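Local coordinates for protein histidine--tRNA ligase (Staphylococcus aureus, PDB 1QE0) that catalyses the ATP-dependent attachment of L-histidine to tRNA(His), working as a homodimeric class II aminoacyl-tRNA synthetase, at residues Gln237-Leu242 and Ile247-Asp252; Met146-Tyr151 and Leu159-Asn164. One frame throughout, in Å; residues are numbered along the deposited sequence.

Interaction 1: residues Gln237-Leu242 and Ile247-Asp252. Unlike the reference sequence in segment 247-252: Thr250 (reference Ile).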
ATOM      1  N   GLN A 237       1.174 -26.906  21.892  1.00 20.14           N
ATOM      2  CA  GLN A 237       0.111 -25.933  22.124  1.00 18.20           C
ATOM      3  C   GLN A 237      -0.239 -25.228  20.821  1.00 18.44           C
ATOM      4  O   GLN A 237      -1.424 -25.039  20.521  1.00 16.44           O
ATOM      5  CB  GLN A 237       0.514 -24.909  23.171  1.00 22.55           C
ATOM      6  CG  GLN A 237      -0.639 -24.000  23.574  1.00 27.53           C
ATOM      7  CD  GLN A 237      -1.896 -24.789  23.898  1.00 28.98           C
ATOM      8  OE1 GLN A 237      -2.979 -24.503  23.389  1.00 27.85           O
ATOM      9  NE2 GLN A 237      -1.749 -25.812  24.730  1.00 35.44           N
ATOM     10  N   VAL A 238       0.784 -24.835  20.052  1.00 15.09           N
ATOM     11  CA  VAL A 238       0.563 -24.203  18.753  1.00 13.41           C
ATOM     12  C   VAL A 238      -0.361 -25.117  17.936  1.00 14.89           C
ATOM     13  O   VAL A 238      -1.449 -24.700  17.531  1.00 18.49           O
ATOM     14  CB  VAL A 238       1.879 -23.974  18.007  1.00  7.03           C
ATOM     15  CG1 VAL A 238       1.617 -23.506  16.584  1.00  2.00           C
ATOM     16  CG2 VAL A 238       2.717 -22.944  18.772  1.00  7.47           C
ATOM     17  N   LYS A 239       0.013 -26.385  17.772  1.00 13.10           N
ATOM     18  CA  LYS A 239      -0.834 -27.312  17.010  1.00 13.19           C
ATOM     19  C   LYS A 239      -2.175 -27.540  17.677  1.00 10.27           C
ATOM     20  O   LYS A 239      -3.161 -27.775  17.012  1.00  8.52           O
ATOM     21  CB  LYS A 239      -0.149 -28.652  16.774  1.00  8.41           C
ATOM     22  CG  LYS A 239       1.147 -28.510  16.071  1.00 19.63           C
ATOM     23  CD  LYS A 239       1.747 -29.856  15.840  1.00 28.31           C
ATOM     24  CE  LYS A 239       2.205 -30.483  17.125  1.00 30.31           C
ATOM     25  NZ  LYS A 239       2.927 -31.740  16.836  1.00 38.28           N
ATOM     26  N   ALA A 240      -2.211 -27.475  18.998  1.00 12.56           N
ATOM     27  CA  ALA A 240      -3.461 -27.661  19.712  1.00 11.39           C
ATOM     28  C   ALA A 240      -4.383 -26.590  19.185  1.00 14.19           C
ATOM     29  O   ALA A 240      -5.479 -26.875  18.706  1.00 14.37           O
ATOM     30  CB  ALA A 240      -3.259 -27.456  21.174  1.00 14.42           C
ATOM     31  N   TYR A 241      -3.895 -25.356  19.228  1.00 12.72           N
ATOM     32  CA  TYR A 241      -4.647 -24.201  18.764  1.00 14.00           C
ATOM     33  C   TYR A 241      -5.102 -24.337  17.329  1.00 14.52           C
ATOM     34  O   TYR A 241      -6.245 -24.005  16.999  1.00 11.98           O
ATOM     35  CB  TYR A 241      -3.808 -22.946  18.934  1.00 16.98           C
ATOM     36  CG  TYR A 241      -3.839 -22.451  20.353  1.00 13.32           C
ATOM     37  CD1 TYR A 241      -5.048 -22.356  21.028  1.00 10.37           C
ATOM     38  CD2 TYR A 241      -2.686 -22.016  20.996  1.00 10.95           C
ATOM     39  CE1 TYR A 241      -5.116 -21.829  22.289  1.00  8.72           C
ATOM     40  CE2 TYR A 241      -2.750 -21.485  22.279  1.00 13.67           C
ATOM     41  CZ  TYR A 241      -3.985 -21.394  22.906  1.00  7.61           C
ATOM     42  OH  TYR A 241      -4.140 -20.825  24.146  1.00 22.69           O
ATOM     43  N   LEU A 242      -4.199 -24.805  16.469  1.00 16.85           N
ATOM     44  CA  LEU A 242      -4.530 -25.017  15.066  1.00 12.95           C
ATOM     45  C   LEU A 242      -5.677 -26.004  15.007  1.00 11.80           C
ATOM     46  O   LEU A 242      -6.633 -25.799  14.286  1.00 12.83           O
ATOM     47  CB  LEU A 242      -3.324 -25.555  14.296  1.00 14.16           C
ATOM     48  CG  LEU A 242      -2.473 -24.497  13.579  1.00 13.17           C
ATOM     49  CD1 LEU A 242      -2.837 -23.069  14.088  1.00  2.04           C
ATOM     50  CD2 LEU A 242      -0.960 -24.855  13.711  1.00  2.00           C
ATOM     51  N   ILE A 247      -7.632 -25.467  11.711  1.00 10.97           N
ATOM     52  CA  ILE A 247      -6.695 -25.156  10.650  1.00 13.11           C
ATOM     53  C   ILE A 247      -5.883 -26.422  10.398  1.00 12.55           C
ATOM     54  O   ILE A 247      -5.394 -27.053  11.318  1.00 14.08           O
ATOM     55  CB  ILE A 247      -5.824 -23.966  11.048  1.00 13.11           C
ATOM     56  CG1 ILE A 247      -6.746 -22.749  11.227  1.00 13.17           C
ATOM     57  CG2 ILE A 247      -4.732 -23.738  10.019  1.00 14.61           C
ATOM     58  CD1 ILE A 247      -6.135 -21.550  11.916  1.00 18.39           C
ATOM     59  N   PRO A 248      -5.895 -26.904   9.160  1.00 13.78           N
ATOM     60  CA  PRO A 248      -5.146 -28.111   8.843  1.00 14.95           C
ATOM     61  C   PRO A 248      -3.694 -27.741   8.613  1.00 16.08           C
ATOM     62  O   PRO A 248      -3.421 -26.645   8.113  1.00 21.91           O
ATOM     63  CB  PRO A 248      -5.814 -28.581   7.549  1.00 17.39           C
ATOM     64  CG  PRO A 248      -7.151 -27.896   7.535  1.00 16.37           C
ATOM     65  CD  PRO A 248      -6.779 -26.546   8.046  1.00 16.10           C
ATOM     66  N   TYR A 249      -2.779 -28.655   8.952  1.00 10.74           N
ATOM     67  CA  TYR A 249      -1.359 -28.421   8.809  1.00  8.36           C
ATOM     68  C   TYR A 249      -0.584 -29.712   8.611  1.00 11.80           C
ATOM     69  O   TYR A 249      -0.984 -30.784   9.065  1.00 16.95           O
ATOM     70  CB  TYR A 249      -0.837 -27.759  10.063  1.00  9.37           C
ATOM     71  CG  TYR A 249      -0.940 -28.650  11.250  1.00  6.93           C
ATOM     72  CD1 TYR A 249       0.059 -29.565  11.531  1.00 12.21           C
ATOM     73  CD2 TYR A 249      -2.042 -28.593  12.090  1.00 12.34           C
ATOM     74  CE1 TYR A 249      -0.024 -30.414  12.620  1.00 17.23           C
ATOM     75  CE2 TYR A 249      -2.144 -29.438  13.195  1.00 20.36           C
ATOM     76  CZ  TYR A 249      -1.125 -30.350  13.456  1.00 20.71           C
ATOM     77  OH  TYR A 249      -1.190 -31.186  14.553  1.00 26.90           O
ATOM     78  N   THR A 250       0.595 -29.575   8.034  1.00 13.74           N
ATOM     79  CA  THR A 250       1.456 -30.702   7.778  1.00 13.97           C
ATOM     80  C   THR A 250       2.744 -30.404   8.539  1.00 12.55           C
ATOM     81  O   THR A 250       3.301 -29.312   8.437  1.00 14.36           O
ATOM     82  CB  THR A 250       1.777 -30.855   6.237  1.00 19.97           C
ATOM     83  OG1 THR A 250       0.661 -30.434   5.435  1.00 21.84           O
ATOM     84  CG2 THR A 250       2.070 -32.314   5.895  1.00 16.20           C
ATOM     85  N   GLU A 251       3.193 -31.361   9.337  1.00  9.19           N
ATOM     86  CA  GLU A 251       4.431 -31.191  10.077  1.00 10.04           C
ATOM     87  C   GLU A 251       5.606 -31.661   9.234  1.00  8.05           C
ATOM     88  O   GLU A 251       5.737 -32.821   8.948  1.00  9.15           O
ATOM     89  CB  GLU A 251       4.378 -31.997  11.352  1.00  6.45           C
ATOM     90  CG  GLU A 251       3.116 -31.781  12.120  1.00 16.99           C
ATOM     91  CD  GLU A 251       3.190 -32.379  13.491  1.00 20.50           C
ATOM     92  OE1 GLU A 251       4.236 -32.219  14.152  1.00 25.96           O
ATOM     93  OE2 GLU A 251       2.210 -33.013  13.917  1.00 24.27           O
ATOM     94  N   ASP A 252       6.465 -30.771   8.809  1.00  8.60           N
ATOM     95  CA  ASP A 252       7.568 -31.221   8.010  1.00 13.14           C
ATOM     96  C   ASP A 252       8.803 -31.079   8.832  1.00 18.39           C
ATOM     97  O   ASP A 252       9.463 -30.047   8.784  1.00 24.07           O
ATOM     98  CB  ASP A 252       7.677 -30.374   6.747  1.00 17.85           C
ATOM     99  CG  ASP A 252       8.878 -30.727   5.879  1.00 17.36           C
ATOM    100  OD1 ASP A 252       9.629 -31.686   6.173  1.00 14.17           O
ATOM    101  OD2 ASP A 252       9.062 -30.011   4.877  1.00 23.85           O
TER
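Ile247 receives the chain as it leaves the helix: its N donates to Leu242 O at 2.8 Å in a nearly straight bond (N-H...O 170°). This 6→1 bond is one residue longer than a helical bond and closes the helix end onto the loop. The Ile247 side chain lies beside the same leucine, CD1 to Leu242 CD1 4.2 Å, and also touches Ala145 of helix 137-153. Beyond Pro248, Tyr249 points toward the helix, and its ring reaches Lys239 and Leu242. With CG between the backbone N and the carbonyl carbon (chi1 65°), the ring stands beside both: Tyr249 CD2 lies 4.0 Å from Leu242 CB, while Lys239 crosses the far end of the ring at about a right angle, its CD 3.7 Å from Tyr249 CE1. The segments belong to the class II catalytic domain, where helix 231-245 leads into strand 250-251, paired parallel with strand 159-165; Ile163 of that strand touches Lys239, Leu242 and Tyr249. Glu251 lays its CG at the Tyr249 ring edge, in plane, and extends its carboxylate to the lysine end. A bend at chi3 (-70°) turns Lys239 NZ to Glu251 OE1, 3.0 Å away in a salt bridge; NZ meets OE1 from above the carboxylate plane, and its bond to OE2 is weak. Tyr235 OH also hydrogen-bonds Glu251 OE1, so two groups grip this oxygen.

Interaction 2: residues Met146-Tyr151 and Leu159-Asn164; sequences MVMHIY and LKLVIN
The ring of Tyr151 stands beside the contact, and its CB does the touching, 3.9 Å from Leu159 CD2. On one face of the ring lies Ile150 CG2, offset toward the rim, and Val147 O sits at the edge in the ring plane. CG is anti to the carbonyl carbon (chi1 -68°); the ring end leads away from the strand, and the side chain touches Leu269, Leu283, Cys284 and Leu308 of strands 265-272, 280-290 and 302-309. This is helix-on-sheet packing in the largely antiparallel sheet of the class II synthetase catalytic domain: helix 137-153 turns back into strand 159-165, and the two segments run nearly antiparallel (164°) with axes 10.2 Å apart. Every contact between them is apolar. Leu159 meets the helix near the turn and also touches Leu269, Leu283 and Met271. Two residues along, Leu161 again points at the helix; its CD2 branch is shared between Val147 CG1, 4.2 Å away, and Met148 SD. Val147 reaches on to Phe267 and Cys284, joining the helix to two more strands. Lys160 points away from the helix and pairs with Asp272. Met148 sets out past the strand rather than at it, but its chain bends at chi2 (71°), which brings its thioether slantwise across Leu161: SD is 3.8 Å from Leu161 CD2, and the terminal CE is 3.8 Å from Leu161 CB.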
ATOM      1  N   MET A 146      -3.902 -16.170  10.619  1.00 14.57           N
ATOM      2  CA  MET A 146      -3.873 -14.991   9.744  1.00 15.43           C
ATOM      3  C   MET A 146      -3.307 -15.319   8.351  1.00 16.53           C
ATOM      4  O   MET A 146      -3.946 -15.015   7.333  1.00 14.34           O
ATOM      5  CB  MET A 146      -3.039 -13.866  10.392  1.00 14.30           C
ATOM      6  CG  MET A 146      -2.915 -12.597   9.555  1.00 11.63           C
ATOM      7  SD  MET A 146      -1.519 -11.563  10.070  1.00 14.01           S
ATOM      8  CE  MET A 146      -2.162 -10.845  11.458  1.00  2.00           C
ATOM      9  N   VAL A 147      -2.118 -15.937   8.307  1.00 17.20           N
ATOM     10  CA  VAL A 147      -1.495 -16.262   7.033  1.00 14.39           C
ATOM     11  C   VAL A 147      -2.461 -17.130   6.237  1.00 18.05           C
ATOM     12  O   VAL A 147      -2.494 -17.058   5.019  1.00 23.44           O
ATOM     13  CB  VAL A 147      -0.085 -16.898   7.200  1.00 10.35           C
ATOM     14  CG1 VAL A 147      -0.161 -18.151   7.997  1.00 17.39           C
ATOM     15  CG2 VAL A 147       0.535 -17.198   5.847  1.00  9.89           C
ATOM     16  N   MET A 148      -3.326 -17.866   6.933  1.00 17.51           N
ATOM     17  CA  MET A 148      -4.305 -18.707   6.265  1.00 12.98           C
ATOM     18  C   MET A 148      -5.460 -17.831   5.814  1.00 13.87           C
ATOM     19  O   MET A 148      -5.964 -17.945   4.686  1.00 14.03           O
ATOM     20  CB  MET A 148      -4.826 -19.754   7.228  1.00 15.29           C
ATOM     21  CG  MET A 148      -5.211 -21.018   6.541  1.00 23.31           C
ATOM     22  SD  MET A 148      -3.742 -21.857   5.993  1.00 27.15           S
ATOM     23  CE  MET A 148      -4.348 -23.500   6.009  1.00 31.07           C
ATOM     24  N   HIS A 149      -5.866 -16.932   6.698  1.00 10.71           N
ATOM     25  CA  HIS A 149      -6.958 -16.036   6.419  1.00  5.75           C
ATOM     26  C   HIS A 149      -6.640 -15.177   5.188  1.00  9.55           C
ATOM     27  O   HIS A 149      -7.458 -15.073   4.273  1.00 15.35           O
ATOM     28  CB  HIS A 149      -7.228 -15.174   7.647  1.00  2.00           C
ATOM     29  CG  HIS A 149      -8.525 -14.439   7.636  1.00  3.45           C
ATOM     30  ND1 HIS A 149      -8.922 -13.561   8.599  1.00  2.75           N
ATOM     31  CD2 HIS A 149      -9.538 -14.437   6.719  1.00  4.60           C
ATOM     32  CE1 HIS A 149     -10.089 -13.043   8.313  1.00  2.51           C
ATOM     33  NE2 HIS A 149     -10.488 -13.555   7.171  1.00  2.55           N
ATOM     34  N   ILE A 150      -5.454 -14.581   5.141  1.00  8.96           N
ATOM     35  CA  ILE A 150      -5.095 -13.717   4.007  1.00  8.92           C
ATOM     36  C   ILE A 150      -5.423 -14.368   2.672  1.00 10.11           C
ATOM     37  O   ILE A 150      -6.282 -13.877   1.925  1.00 11.18           O
ATOM     38  CB  ILE A 150      -3.598 -13.312   4.042  1.00  4.60           C
ATOM     39  CG1 ILE A 150      -3.393 -12.255   5.122  1.00  5.04           C
ATOM     40  CG2 ILE A 150      -3.128 -12.804   2.681  1.00  2.00           C
ATOM     41  CD1 ILE A 150      -1.955 -12.100   5.555  1.00  5.87           C
ATOM     42  N   TYR A 151      -4.778 -15.506   2.417  1.00  9.17           N
ATOM     43  CA  TYR A 151      -4.947 -16.245   1.181  1.00  6.69           C
ATOM     44  C   TYR A 151      -6.347 -16.775   0.970  1.00 11.24           C
ATOM     45  O   TYR A 151      -6.862 -16.743  -0.149  1.00 15.84           O
ATOM     46  CB  TYR A 151      -3.941 -17.361   1.104  1.00  4.29           C
ATOM     47  CG  TYR A 151      -2.568 -16.841   0.957  1.00  2.00           C
ATOM     48  CD1 TYR A 151      -2.086 -16.473  -0.277  1.00  5.19           C
ATOM     49  CD2 TYR A 151      -1.747 -16.719   2.033  1.00  2.00           C
ATOM     50  CE1 TYR A 151      -0.803 -15.998  -0.438  1.00  2.09           C
ATOM     51  CE2 TYR A 151      -0.453 -16.245   1.895  1.00  5.59           C
ATOM     52  CZ  TYR A 151       0.013 -15.891   0.654  1.00  2.06           C
ATOM     53  OH  TYR A 151       1.309 -15.451   0.507  1.00  4.77           O
ATOM     54  N   LEU A 159      -4.383 -24.659  -0.884  1.00 36.52           N
ATOM     55  CA  LEU A 159      -3.377 -24.252   0.097  1.00 31.93           C
ATOM     56  C   LEU A 159      -2.986 -25.425   0.972  1.00 29.47           C
ATOM     57  O   LEU A 159      -3.761 -26.360   1.151  1.00 32.36           O
ATOM     58  CB  LEU A 159      -3.909 -23.109   0.976  1.00 27.95           C
ATOM     59  CG  LEU A 159      -3.780 -21.687   0.449  1.00 21.29           C
ATOM     60  CD1 LEU A 159      -3.103 -21.710  -0.906  1.00 15.61           C
ATOM     61  CD2 LEU A 159      -5.149 -21.045   0.400  1.00 23.65           C
ATOM     62  N   LYS A 160      -1.816 -25.327   1.579  1.00 26.27           N
ATOM     63  CA  LYS A 160      -1.307 -26.396   2.413  1.00 24.13           C
ATOM     64  C   LYS A 160      -0.254 -25.810   3.344  1.00 21.16           C
ATOM     65  O   LYS A 160       0.834 -25.416   2.911  1.00 18.58           O
ATOM     66  CB  LYS A 160      -0.787 -27.484   1.464  1.00 29.57           C
ATOM     67  CG  LYS A 160       0.499 -28.202   1.758  1.00 31.92           C
ATOM     68  CD  LYS A 160       1.016 -28.701   0.409  1.00 34.51           C
ATOM     69  CE  LYS A 160       0.947 -30.213   0.211  1.00 41.01           C
ATOM     70  NZ  LYS A 160      -0.413 -30.795   0.013  1.00 37.03           N
ATOM     71  N   LEU A 161      -0.667 -25.630   4.599  1.00 19.47           N
ATOM     72  CA  LEU A 161       0.171 -25.057   5.656  1.00 19.00           C
ATOM     73  C   LEU A 161       1.093 -26.132   6.213  1.00 14.24           C
ATOM     74  O   LEU A 161       0.653 -27.189   6.610  1.00 14.10           O
ATOM     75  CB  LEU A 161      -0.717 -24.436   6.759  1.00 19.95           C
ATOM     76  CG  LEU A 161      -0.239 -23.766   8.061  1.00 20.09           C
ATOM     77  CD1 LEU A 161       1.248 -23.842   8.205  1.00 28.36           C
ATOM     78  CD2 LEU A 161      -0.679 -22.328   8.116  1.00 20.93           C
ATOM     79  N   VAL A 162       2.375 -25.826   6.248  1.00 12.24           N
ATOM     80  CA  VAL A 162       3.393 -26.725   6.716  1.00  9.64           C
ATOM     81  C   VAL A 162       4.152 -26.041   7.846  1.00 14.56           C
ATOM     82  O   VAL A 162       4.672 -24.939   7.673  1.00 17.38           O
ATOM     83  CB  VAL A 162       4.336 -27.034   5.569  1.00  7.87           C
ATOM     84  CG1 VAL A 162       5.418 -27.962   6.006  1.00  9.10           C
ATOM     85  CG2 VAL A 162       3.557 -27.608   4.408  1.00  2.60           C
ATOM     86  N   ILE A 163       4.212 -26.702   9.004  1.00 18.59           N
ATOM     87  CA  ILE A 163       4.880 -26.171  10.199  1.00 13.74           C
ATOM     88  C   ILE A 163       5.926 -27.132  10.759  1.00 14.57           C
ATOM     89  O   ILE A 163       5.977 -28.290  10.387  1.00 17.05           O
ATOM     90  CB  ILE A 163       3.871 -25.895  11.315  1.00  7.07           C
ATOM     91  CG1 ILE A 163       3.266 -27.196  11.787  1.00  3.25           C
ATOM     92  CG2 ILE A 163       2.736 -25.008  10.822  1.00  5.04           C
ATOM     93  CD1 ILE A 163       2.289 -27.001  12.916  1.00  2.14           C
ATOM     94  N   ASN A 164       6.751 -26.629  11.664  1.00 16.65           N
ATOM     95  CA  ASN A 164       7.803 -27.387  12.318  1.00 17.30           C
ATOM     96  C   ASN A 164       8.291 -26.527  13.497  1.00 19.84           C
ATOM     97  O   ASN A 164       7.924 -25.357  13.639  1.00 18.05           O
ATOM     98  CB  ASN A 164       8.981 -27.680  11.359  1.00 20.86           C
ATOM     99  CG  ASN A 164      10.092 -28.534  12.029  1.00 22.75           C
ATOM    100  OD1 ASN A 164      11.306 -28.382  11.784  1.00 16.07           O
ATOM    101  ND2 ASN A 164       9.659 -29.413  12.916  1.00 22.53           N
TER

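Overall arrangement
Strand 159-165 joins the two contacts. Interaction 2 packs helix 137-153 against it, and interaction 1 ties helix 231-245 to the chain leading into and including strand 250-251, the parallel neighbour of strand 159-165. Their centres lie about 10 Å apart, and probable backbone hydrogen bonds join them: Thr250 N to Leu161 O and Thr250 O to Ile163 N, both 2.8 Å. The helices also touch, Val238 on Leu144 and Tyr241 on Ala141. Interaction 2 is buried and wholly apolar, whereas interaction 1 is only partly buried and adds a salt bridge and a backbone bond to its apolar contacts. Each helix meets the second subunit: His149 stacks on its His354, and Tyr241 packs on its Arg343.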